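Local coordinates for protein ofchtiv-allosamidin (Ostrinia furnacalis, PDB 6JMB) that probably hydrolyses chitin, as a group IV insect chitinase of glycoside hydrolase family 18, and binds the inhibitor allosamidin, at residues N75-V80 with N117-D122; I5-Y10 with C33-Y38; N104-S109 with K148-E153. All coordinates share one frame; numbering follows the deposited sequence.

Following the chain from the N terminus, interaction 2 forms first: residues 33-38 return alongside 5-10, closing a loop of 22 residues without helix and pairing the first two strands of the barrel. The chain then runs to 75-80, where interaction 1 opens, and it closes when 117-122 comes back as the next strand after helix 99-116. Interaction 3 starts on that helix at 104-109 and closes only at 148-153, so interactions 1 and 3 cross. Interaction 1 joins the others: Lys-77 bonds to Leu-36 and Asp-122 to Tyr-9 of interaction 2, while Leu-121 packs against Phe-105 and Leu-150 of interaction 3, which does not touch interaction 2.

Interaction 1 of 3, residues N75-V80 with N117-D122; sequences NLKTLV and NFDGLD
Asp-119 and Thr-78 clasp each other near the N-terminal ends of two neighbouring parallel strands of the TIM barrel, 77-80 and 120-122. The Asp-119 carboxylate is held anti to its own carbonyl carbon (chi1 -59°), which carries OD2 across to Thr-78 N at 2.8 Å, a nearly straight bond on the lone pair facing away from OD1. Thr-78 OG1 reaches the same OD2 from above the carboxylate plane, at 3.1 Å. Asp-119 N answers with a bond of 2.6 Å to Thr-78 O, and Lys-70 adds a salt bridge to OD2 that is likely to offset its charge. Asp-119 opens the DXXDXDXE signature of family 18, in which Asp-122 follows; the carboxylate of Asp-122 is hydrogen-bonded to Tyr-9 through OD2 and to Thr-162 through OD1.

Phe-118 lays one ring face against Val-80, whose CB stands 3.6 Å from the ring centroid and 6° off the normal, while the ring edge meets the peptide of Thr-78. Val-80 CG1, set between its backbone N and carbonyl carbon (chi1 67°), meets Leu-121 CD1 at 4.0 Å. On the other face of the sheet, Leu-79 CD2 lies over the backbone of Gly-120, 3.6 Å from its CA. A CB here would come too close to Leu-79 CD2, and at these backbone angles it would also collide with the preceding carbonyl oxygen. Gly-120 N, buried here, has no polar partner. Beyond it Val-80 N bonds to Gly-120 O. Asp-122 N then bonds to Val-80 O at 2.8 Å.

Strand 35-43 flanks the pair beside 77-83, and strand 160-165 beside 120-124. Helix 99-116 sets Ile-113 against Val-80, Phe-118 and Leu-121, and helix 62-67 brings Thr-67 to Thr-78 and Phe-118.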
loop_
_atom_site.group_PDB
_atom_site.type_symbol
_atom_site.label_atom_id
_atom_site.label_comp_id
_atom_site.label_asym_id
_atom_site.label_seq_id
_atom_site.Cartn_x
_atom_site.Cartn_y
_atom_site.Cartn_z
ATOM N N ASN A 75 -2.659 5.819 22.111
ATOM C CA ASN A 75 -3.672 5.011 21.446
ATOM C C ASN A 75 -3.193 4.412 20.130
ATOM O O ASN A 75 -3.899 3.576 19.553
ATOM C CB ASN A 75 -4.931 5.843 21.185
ATOM C CG ASN A 75 -5.595 6.314 22.465
ATOM O OD1 ASN A 75 -5.656 5.581 23.450
ATOM N ND2 ASN A 75 -6.095 7.545 22.455
ATOM N N LEU A 76 -2.023 4.819 19.650
ATOM C CA LEU A 76 -1.510 4.339 18.376
ATOM C C LEU A 76 -1.164 2.858 18.462
ATOM O O LEU A 76 -0.612 2.387 19.460
ATOM C CB LEU A 76 -0.247 5.123 18.023
ATOM C CG LEU A 76 0.497 4.733 16.745
ATOM C CD1 LEU A 76 -0.321 5.118 15.524
ATOM C CD2 LEU A 76 1.865 5.400 16.715
ATOM N N LYS A 77 -1.495 2.121 17.408
ATOM C CA LYS A 77 -1.058 0.739 17.257
ATOM C C LYS A 77 0.081 0.723 16.246
ATOM O O LYS A 77 -0.032 1.332 15.179
ATOM C CB LYS A 77 -2.207 -0.151 16.787
ATOM C CG LYS A 77 -3.383 -0.218 17.766
ATOM C CD LYS A 77 -2.937 -0.751 19.118
ATOM C CE LYS A 77 -4.118 -1.037 20.028
ATOM N NZ LYS A 77 -3.697 -1.786 21.247
ATOM N N THR A 78 1.181 0.051 16.590
ATOM C CA THR A 78 2.360 -0.020 15.735
ATOM C C THR A 78 2.620 -1.477 15.377
ATOM O O THR A 78 2.969 -2.279 16.247
ATOM C CB THR A 78 3.593 0.572 16.424
ATOM O OG1 THR A 78 3.852 -0.132 17.645
ATOM C CG2 THR A 78 3.403 2.049 16.714
ATOM N N LEU A 79 2.501 -1.804 14.095
ATOM C CA LEU A 79 2.682 -3.151 13.580
ATOM C C LEU A 79 3.966 -3.234 12.773
ATOM O O LEU A 79 4.491 -2.231 12.292
ATOM C CB LEU A 79 1.516 -3.550 12.672
ATOM C CG LEU A 79 0.088 -3.340 13.183
ATOM C CD1 LEU A 79 -0.895 -3.962 12.201
ATOM C CD2 LEU A 79 -0.093 -3.925 14.571
ATOM N N VAL A 80 4.455 -4.456 12.600
ATOM C CA VAL A 80 5.576 -4.727 11.711
ATOM C C VAL A 80 5.041 -5.544 10.537
ATOM O O VAL A 80 4.219 -6.453 10.722
ATOM C CB VAL A 80 6.737 -5.419 12.453
ATOM C CG1 VAL A 80 6.364 -6.844 12.923
ATOM C CG2 VAL A 80 7.994 -5.434 11.604
ATOM N N ASN A 117 8.468 -4.180 20.967
ATOM C CA ASN A 117 7.251 -3.512 21.433
ATOM C C ASN A 117 6.275 -3.169 20.305
ATOM O O ASN A 117 5.573 -2.151 20.367
ATOM C CB ASN A 117 7.545 -2.288 22.310
ATOM C CG ASN A 117 6.358 -1.886 23.152
ATOM O OD1 ASN A 117 5.596 -2.735 23.615
ATOM N ND2 ASN A 117 6.183 -0.584 23.343
ATOM N N PHE A 118 6.209 -4.008 19.276
ATOM C CA PHE A 118 5.153 -3.891 18.285
ATOM C C PHE A 118 3.838 -4.423 18.854
ATOM O O PHE A 118 3.814 -5.187 19.825
ATOM C CB PHE A 118 5.520 -4.673 17.020
ATOM C CG PHE A 118 6.568 -4.006 16.168
ATOM C CD1 PHE A 118 6.236 -2.942 15.336
ATOM C CD2 PHE A 118 7.883 -4.457 16.179
ATOM C CE1 PHE A 118 7.201 -2.334 14.549
ATOM C CE2 PHE A 118 8.858 -3.854 15.391
ATOM C CZ PHE A 118 8.516 -2.787 14.576
ATOM N N ASP A 119 2.733 -4.024 18.225
ATOM C CA ASP A 119 1.406 -4.445 18.654
ATOM C C ASP A 119 0.814 -5.536 17.780
ATOM O O ASP A 119 -0.322 -5.961 18.025
ATOM C CB ASP A 119 0.464 -3.243 18.695
ATOM C CG ASP A 119 0.952 -2.179 19.628
ATOM O OD1 ASP A 119 0.956 -2.426 20.854
ATOM O OD2 ASP A 119 1.370 -1.108 19.142
ATOM N N GLY A 120 1.543 -6.000 16.779
ATOM C CA GLY A 120 1.040 -7.052 15.923
ATOM C C GLY A 120 1.835 -7.141 14.636
ATOM O O GLY A 120 2.849 -6.467 14.455
ATOM N N LEU A 121 1.333 -7.996 13.748
ATOM C CA LEU A 121 2.003 -8.369 12.513
ATOM C C LEU A 121 1.074 -8.118 11.336
ATOM O O LEU A 121 -0.111 -8.466 11.384
ATOM C CB LEU A 121 2.356 -9.864 12.535
ATOM C CG LEU A 121 3.020 -10.432 11.278
ATOM C CD1 LEU A 121 4.428 -9.881 11.117
ATOM C CD2 LEU A 121 3.037 -11.955 11.311
ATOM N N ASP A 122 1.619 -7.525 10.280
ATOM C CA ASP A 122 0.946 -7.406 8.997
ATOM C C ASP A 122 1.656 -8.331 8.020
ATOM O O ASP A 122 2.885 -8.282 7.901
ATOM C CB ASP A 122 1.027 -5.960 8.499
ATOM C CG ASP A 122 0.327 -5.758 7.176
ATOM O OD1 ASP A 122 -0.852 -6.157 7.046
ATOM O OD2 ASP A 122 0.955 -5.195 6.254
#

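Interaction 2 of 3, residues I5-Y10 with C33-Y38; sequences IVVCYY and CTHLVY. With AMI (allosamizoline), chain C.
Val-7 to Tyr-10 pair residue for residue with His-35 to Tyr-38 as parallel strands whose axes approach to 4.6 Å at an angle of 21°. They are the first two strands of the family 18 TIM barrel, joined by Cys-8 N to His-35 O, Val-37 N to Cys-8 O and Tyr-10 N to Val-37 O. At the start of the pair Val-6 O takes two donors, Thr-34 N in the carbonyl plane and His-35 N tilted out of it.

Cys-8 and Cys-33 add a covalent link on the face toward helix 362-373. Their SG atoms are joined at 2.0 Å with chi3 -94°, close to the relaxed value for a disulfide. Leu-36 CD2 packs beside this bridge, 3.6 Å from Cys-8 CB.

Thr-34 links the two segments through its hydroxyl. Its OG1 sits between the backbone N and the carbonyl carbon (chi1 60°), where it accepts from Val-6 N at 2.9 Å. The same oxygen lies in the plane of the His-35 ring and shares a hydrogen bond of 2.8 Å with ND1, which helps to fix the turn of the imidazole. The neighbouring ring atom, His-35 CE1, meets Ile-5 CG2 at 3.7 Å.

Tyr-9 and Val-37 point side by side into the barrel, where Val-37 also touches Val-7. The Tyr-9 ring has Val-37 CB over one face and the allosamizoline methyl C9 over the opposite face, both displaced toward the rim. Its OH is tied to Asp-122, so the ring is packed on both faces and anchored at its tip, forming part of the wall of the inhibitor pocket. The closest approach of the ring to the inhibitor is Tyr-9 CE2 to the allosamizoline methyl C8, at 3.4 Å.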
loop_
_atom_site.group_PDB
_atom_site.type_symbol
_atom_site.label_atom_id
_atom_site.label_comp_id
_atom_site.label_asym_id
_atom_site.label_seq_id
_atom_site.Cartn_x
_atom_site.Cartn_y
_atom_site.Cartn_z
ATOM N N ILE A 5 -10.481 3.742 10.765
ATOM C CA ILE A 5 -9.048 3.646 11.013
ATOM C C ILE A 5 -8.263 4.205 9.834
ATOM O O ILE A 5 -8.749 4.289 8.702
ATOM C CB ILE A 5 -8.583 2.213 11.368
ATOM C CG1 ILE A 5 -8.802 1.253 10.196
ATOM C CG2 ILE A 5 -9.281 1.718 12.641
ATOM C CD1 ILE A 5 -8.280 -0.150 10.467
ATOM N N VAL A 6 -7.035 4.618 10.129
ATOM C CA VAL A 6 -6.098 5.123 9.136
ATOM C C VAL A 6 -4.821 4.316 9.317
ATOM O O VAL A 6 -4.140 4.447 10.341
ATOM C CB VAL A 6 -5.830 6.626 9.307
ATOM C CG1 VAL A 6 -4.813 7.100 8.294
ATOM C CG2 VAL A 6 -7.122 7.413 9.157
ATOM N N VAL A 7 -4.508 3.473 8.342
ATOM C CA VAL A 7 -3.383 2.543 8.425
ATOM C C VAL A 7 -2.247 3.122 7.589
ATOM O O VAL A 7 -2.320 3.145 6.353
ATOM C CB VAL A 7 -3.787 1.141 7.944
ATOM C CG1 VAL A 7 -2.606 0.174 8.029
ATOM C CG2 VAL A 7 -4.970 0.619 8.755
ATOM N N CYS A 8 -1.199 3.601 8.255
ATOM C CA CYS A 8 -0.083 4.269 7.594
ATOM C C CYS A 8 1.091 3.310 7.486
ATOM O O CYS A 8 1.654 2.915 8.509
ATOM C CB CYS A 8 0.383 5.465 8.419
ATOM S SG CYS A 8 -0.824 6.783 8.625
ATOM N N TYR A 9 1.502 2.997 6.262
ATOM C CA TYR A 9 2.742 2.256 6.057
ATOM C C TYR A 9 3.917 3.213 5.945
ATOM O O TYR A 9 3.808 4.289 5.344
ATOM C CB TYR A 9 2.667 1.426 4.779
ATOM C CG TYR A 9 1.878 0.157 4.923
ATOM C CD1 TYR A 9 0.502 0.143 4.764
ATOM C CD2 TYR A 9 2.519 -1.040 5.216
ATOM C CE1 TYR A 9 -0.206 -1.029 4.895
ATOM C CE2 TYR A 9 1.814 -2.219 5.347
ATOM C CZ TYR A 9 0.451 -2.207 5.169
ATOM O OH TYR A 9 -0.277 -3.377 5.279
ATOM N N TYR A 10 5.052 2.811 6.516
ATOM C CA TYR A 10 6.294 3.571 6.434
ATOM C C TYR A 10 7.340 2.702 5.747
ATOM O O TYR A 10 7.745 1.661 6.282
ATOM C CB TYR A 10 6.750 3.978 7.832
ATOM C CG TYR A 10 8.102 4.663 7.906
ATOM C CD1 TYR A 10 8.569 5.479 6.875
ATOM C CD2 TYR A 10 8.914 4.486 9.009
ATOM C CE1 TYR A 10 9.816 6.102 6.957
ATOM C CE2 TYR A 10 10.143 5.110 9.105
ATOM C CZ TYR A 10 10.588 5.909 8.082
ATOM O OH TYR A 10 11.822 6.517 8.192
ATOM N N CYS A 33 -2.357 8.931 12.179
ATOM C CA CYS A 33 -2.619 7.528 11.901
ATOM C C CYS A 33 -3.217 6.895 13.146
ATOM O O CYS A 33 -2.957 7.342 14.267
ATOM C CB CYS A 33 -1.308 6.802 11.592
ATOM S SG CYS A 33 -0.276 7.646 10.383
ATOM N N THR A 34 -4.028 5.854 12.950
ATOM C CA THR A 34 -4.418 4.993 14.059
ATOM C C THR A 34 -3.557 3.746 14.141
ATOM O O THR A 34 -3.369 3.197 15.232
ATOM C CB THR A 34 -5.889 4.572 13.955
ATOM O OG1 THR A 34 -6.103 3.851 12.738
ATOM C CG2 THR A 34 -6.794 5.790 13.976
ATOM N N HIS A 35 -3.022 3.310 13.007
ATOM C CA HIS A 35 -2.144 2.158 12.916
ATOM C C HIS A 35 -0.964 2.565 12.054
ATOM O O HIS A 35 -1.153 3.147 10.981
ATOM C CB HIS A 35 -2.874 0.977 12.271
ATOM C CG HIS A 35 -4.049 0.499 13.066
ATOM N ND1 HIS A 35 -5.196 1.247 13.221
ATOM C CD2 HIS A 35 -4.245 -0.643 13.764
ATOM C CE1 HIS A 35 -6.049 0.585 13.982
ATOM N NE2 HIS A 35 -5.496 -0.564 14.328
ATOM N N LEU A 36 0.243 2.314 12.540
ATOM C CA LEU A 36 1.466 2.639 11.816
ATOM C C LEU A 36 2.245 1.351 11.615
ATOM O O LEU A 36 2.425 0.581 12.564
ATOM C CB LEU A 36 2.300 3.677 12.583
ATOM C CG LEU A 36 2.092 5.111 12.076
ATOM C CD1 LEU A 36 2.401 6.148 13.148
ATOM C CD2 LEU A 36 2.971 5.336 10.847
ATOM N N VAL A 37 2.676 1.094 10.381
ATOM C CA VAL A 37 3.226 -0.205 10.003
ATOM C C VAL A 37 4.658 -0.033 9.505
ATOM O O VAL A 37 4.909 0.723 8.559
ATOM C CB VAL A 37 2.354 -0.908 8.952
ATOM C CG1 VAL A 37 2.830 -2.333 8.764
ATOM C CG2 VAL A 37 0.884 -0.883 9.373
ATOM N N TYR A 38 5.591 -0.758 10.129
ATOM C CA TYR A 38 7.012 -0.715 9.785
ATOM C C TYR A 38 7.273 -1.689 8.639
ATOM O O TYR A 38 7.195 -2.907 8.821
ATOM C CB TYR A 38 7.813 -1.127 11.019
ATOM C CG TYR A 38 9.312 -0.892 10.966
ATOM C CD1 TYR A 38 10.163 -1.719 10.227
ATOM C CD2 TYR A 38 9.876 0.133 11.703
ATOM C CE1 TYR A 38 11.540 -1.490 10.198
ATOM C CE2 TYR A 38 11.246 0.362 11.690
ATOM C CZ TYR A 38 12.066 -0.449 10.940
ATOM O OH TYR A 38 13.420 -0.202 10.937
HETATM C C1 AMI C . 2.921 -2.206 -2.024
HETATM C C2 AMI C . 3.846 -3.360 -1.463
HETATM C C3 AMI C . 5.162 -2.763 -1.406
HETATM C C4 AMI C . 5.182 -1.722 -2.600
HETATM C C5 AMI C . 3.901 -1.062 -2.404
HETATM C C6 AMI C . 3.414 -0.262 -3.668
HETATM C C7 AMI C . 2.367 -2.736 0.058
HETATM C C8 AMI C . 1.871 -3.768 2.332
HETATM C C9 AMI C . 0.563 -1.709 1.549
HETATM N N2 AMI C . 3.358 -3.666 -0.290
HETATM N N7 AMI C . 1.604 -2.744 1.313
HETATM O O3 AMI C . 6.175 -3.763 -1.496
HETATM O O4 AMI C . 6.195 -0.729 -2.515
HETATM O O6 AMI C . 3.414 -1.135 -4.779
HETATM O O7 AMI C . 2.126 -1.789 -0.892
#

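Interaction 3 of 3, residues N104-S109 with K148-E153; sequences NFIQTS and KELREE
Ile-106 wedges into a groove between Glu-149, Leu-150 and Glu-153, where helices 99-116 and 138-154 pack on the outside of the TIM barrel. The axes of the two segments approach to 10.1 Å at a crossing angle of -42°. From CB, which is directed toward the facing helix, the side chain forks. CG2 reaches Glu-153 CB at 3.6 Å and touches its CG as well. CG1, anti to the carbonyl carbon (chi1 -66°), meets Leu-150 CD2 at 3.7 Å, and the tip CD1 ends 3.6 Å from Glu-149 CB. An alanine here would probably open a gap between the helices, leaving Glu-149 CB and Glu-153 CB without the methyls that meet them and Leu-150 CD2 with Phe-105 and Leu-121 alone.

On the barrel side, Phe-105 CE2 comes 4.1 Å from Leu-150 CD2, and both residues rest on Leu-121 of strand 120-124. The carboxylate of Glu-149 reaches across to Arg-102, one turn before Ile-106, in a salt bridge that ties the two helices. Between 104-109 and 148-153 themselves there is no direct hydrogen bond; one water instead donates to Gln-107 OE1 at 2.8 Å and to Glu-153 OE1 at 3.1 Å.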
loop_
_atom_site.group_PDB
_atom_site.type_symbol
_atom_site.label_atom_id
_atom_site.label_comp_id
_atom_site.label_asym_id
_atom_site.label_seq_id
_atom_site.Cartn_x
_atom_site.Cartn_y
_atom_site.Cartn_z
ATOM N N ASN A 104 7.944 -22.147 13.322
ATOM C CA ASN A 104 9.139 -21.319 13.456
ATOM C C ASN A 104 8.841 -19.864 13.117
ATOM O O ASN A 104 9.331 -18.950 13.795
ATOM C CB ASN A 104 10.262 -21.866 12.573
ATOM C CG ASN A 104 11.585 -21.154 12.795
ATOM O OD1 ASN A 104 12.024 -20.973 13.936
ATOM N ND2 ASN A 104 12.228 -20.749 11.707
ATOM N N PHE A 105 8.025 -19.625 12.085
ATOM C CA PHE A 105 7.685 -18.246 11.758
ATOM C C PHE A 105 6.860 -17.600 12.859
ATOM O O PHE A 105 7.094 -16.443 13.228
ATOM C CB PHE A 105 6.940 -18.134 10.430
ATOM C CG PHE A 105 6.526 -16.729 10.142
ATOM C CD1 PHE A 105 7.489 -15.771 9.854
ATOM C CD2 PHE A 105 5.205 -16.332 10.266
ATOM C CE1 PHE A 105 7.135 -14.452 9.639
ATOM C CE2 PHE A 105 4.844 -15.011 10.052
ATOM C CZ PHE A 105 5.812 -14.073 9.741
ATOM N N ILE A 106 5.869 -18.322 13.375
ATOM C CA ILE A 106 5.042 -17.777 14.446
ATOM C C ILE A 106 5.906 -17.393 15.643
ATOM O O ILE A 106 5.777 -16.295 16.198
ATOM C CB ILE A 106 3.926 -18.763 14.823
ATOM C CG1 ILE A 106 2.954 -18.919 13.653
ATOM C CG2 ILE A 106 3.211 -18.296 16.083
ATOM C CD1 ILE A 106 2.059 -20.138 13.757
ATOM N N GLN A 107 6.828 -18.277 16.036
ATOM C CA GLN A 107 7.637 -18.013 17.223
ATOM C C GLN A 107 8.665 -16.909 16.987
ATOM O O GLN A 107 8.875 -16.062 17.862
ATOM C CB GLN A 107 8.306 -19.302 17.706
ATOM C CG GLN A 107 7.319 -20.339 18.235
ATOM C CD GLN A 107 6.386 -19.782 19.299
ATOM O OE1 GLN A 107 5.166 -19.948 19.223
ATOM N NE2 GLN A 107 6.953 -19.119 20.299
ATOM N N THR A 108 9.335 -16.901 15.828
ATOM C CA THR A 108 10.357 -15.879 15.603
ATOM C C THR A 108 9.742 -14.510 15.329
ATOM O O THR A 108 10.290 -13.487 15.760
ATOM C CB THR A 108 11.328 -16.278 14.492
ATOM O OG1 THR A 108 10.612 -16.531 13.279
ATOM C CG2 THR A 108 12.126 -17.511 14.890
ATOM N N SER A 109 8.615 -14.459 14.611
ATOM C CA SER A 109 7.948 -13.171 14.434
ATOM C C SER A 109 7.404 -12.655 15.759
ATOM O O SER A 109 7.514 -11.459 16.057
ATOM C CB SER A 109 6.851 -13.258 13.368
ATOM O OG SER A 109 5.750 -14.037 13.802
ATOM N N LYS A 148 -4.600 -18.721 10.402
ATOM C CA LYS A 148 -5.284 -19.372 11.518
ATOM C C LYS A 148 -4.323 -19.631 12.674
ATOM O O LYS A 148 -4.640 -19.361 13.839
ATOM C CB LYS A 148 -5.900 -20.684 11.034
ATOM C CG LYS A 148 -6.560 -21.503 12.128
ATOM C CD LYS A 148 -7.044 -22.836 11.578
ATOM C CE LYS A 148 -7.755 -23.653 12.641
ATOM N NZ LYS A 148 -7.997 -25.053 12.190
ATOM N N GLU A 149 -3.135 -20.154 12.363
ATOM C CA GLU A 149 -2.180 -20.513 13.406
ATOM C C GLU A 149 -1.561 -19.277 14.051
ATOM O O GLU A 149 -1.312 -19.262 15.265
ATOM C CB GLU A 149 -1.129 -21.466 12.835
ATOM C CG GLU A 149 -1.745 -22.805 12.405
ATOM C CD GLU A 149 -0.754 -23.764 11.779
ATOM O OE1 GLU A 149 0.415 -23.380 11.600
ATOM O OE2 GLU A 149 -1.149 -24.910 11.459
ATOM N N LEU A 150 -1.316 -18.226 13.266
ATOM C CA LEU A 150 -0.868 -16.963 13.846
ATOM C C LEU A 150 -1.907 -16.411 14.811
ATOM O O LEU A 150 -1.576 -15.991 15.927
ATOM C CB LEU A 150 -0.583 -15.944 12.740
ATOM C CG LEU A 150 0.754 -16.085 12.011
ATOM C CD1 LEU A 150 0.692 -15.424 10.640
ATOM C CD2 LEU A 150 1.908 -15.496 12.831
ATOM N N ARG A 151 -3.178 -16.417 14.404
ATOM C CA ARG A 151 -4.232 -15.904 15.273
ATOM C C ARG A 151 -4.293 -16.677 16.581
ATOM O O ARG A 151 -4.397 -16.077 17.657
ATOM C CB ARG A 151 -5.578 -15.967 14.552
ATOM C CG ARG A 151 -6.786 -15.748 15.460
ATOM C CD ARG A 151 -6.725 -14.403 16.164
ATOM N NE ARG A 151 -6.692 -13.305 15.207
ATOM C CZ ARG A 151 -6.549 -12.025 15.531
ATOM N NH1 ARG A 151 -6.415 -11.667 16.803
ATOM N NH2 ARG A 151 -6.538 -11.102 14.579
ATOM N N GLU A 152 -4.220 -18.008 16.506
ATOM C CA GLU A 152 -4.296 -18.824 17.714
ATOM C C GLU A 152 -3.198 -18.458 18.705
ATOM O O GLU A 152 -3.449 -18.355 19.913
ATOM C CB GLU A 152 -4.224 -20.302 17.342
ATOM C CG GLU A 152 -5.541 -20.837 16.802
ATOM C CD GLU A 152 -5.415 -22.214 16.184
ATOM O OE1 GLU A 152 -4.276 -22.712 16.047
ATOM O OE2 GLU A 152 -6.464 -22.798 15.836
ATOM N N GLU A 153 -1.981 -18.230 18.216
ATOM C CA GLU A 153 -0.900 -17.865 19.122
ATOM C C GLU A 153 -1.012 -16.417 19.576
ATOM O O GLU A 153 -0.810 -16.114 20.760
ATOM C CB GLU A 153 0.448 -18.094 18.445
ATOM C CG GLU A 153 1.639 -17.806 19.344
ATOM C CD GLU A 153 1.743 -18.779 20.498
ATOM O OE1 GLU A 153 1.238 -19.915 20.369
ATOM O OE2 GLU A 153 2.337 -18.409 21.532
HETATM O O HOH W 1 2.969 -21.365 18.257
#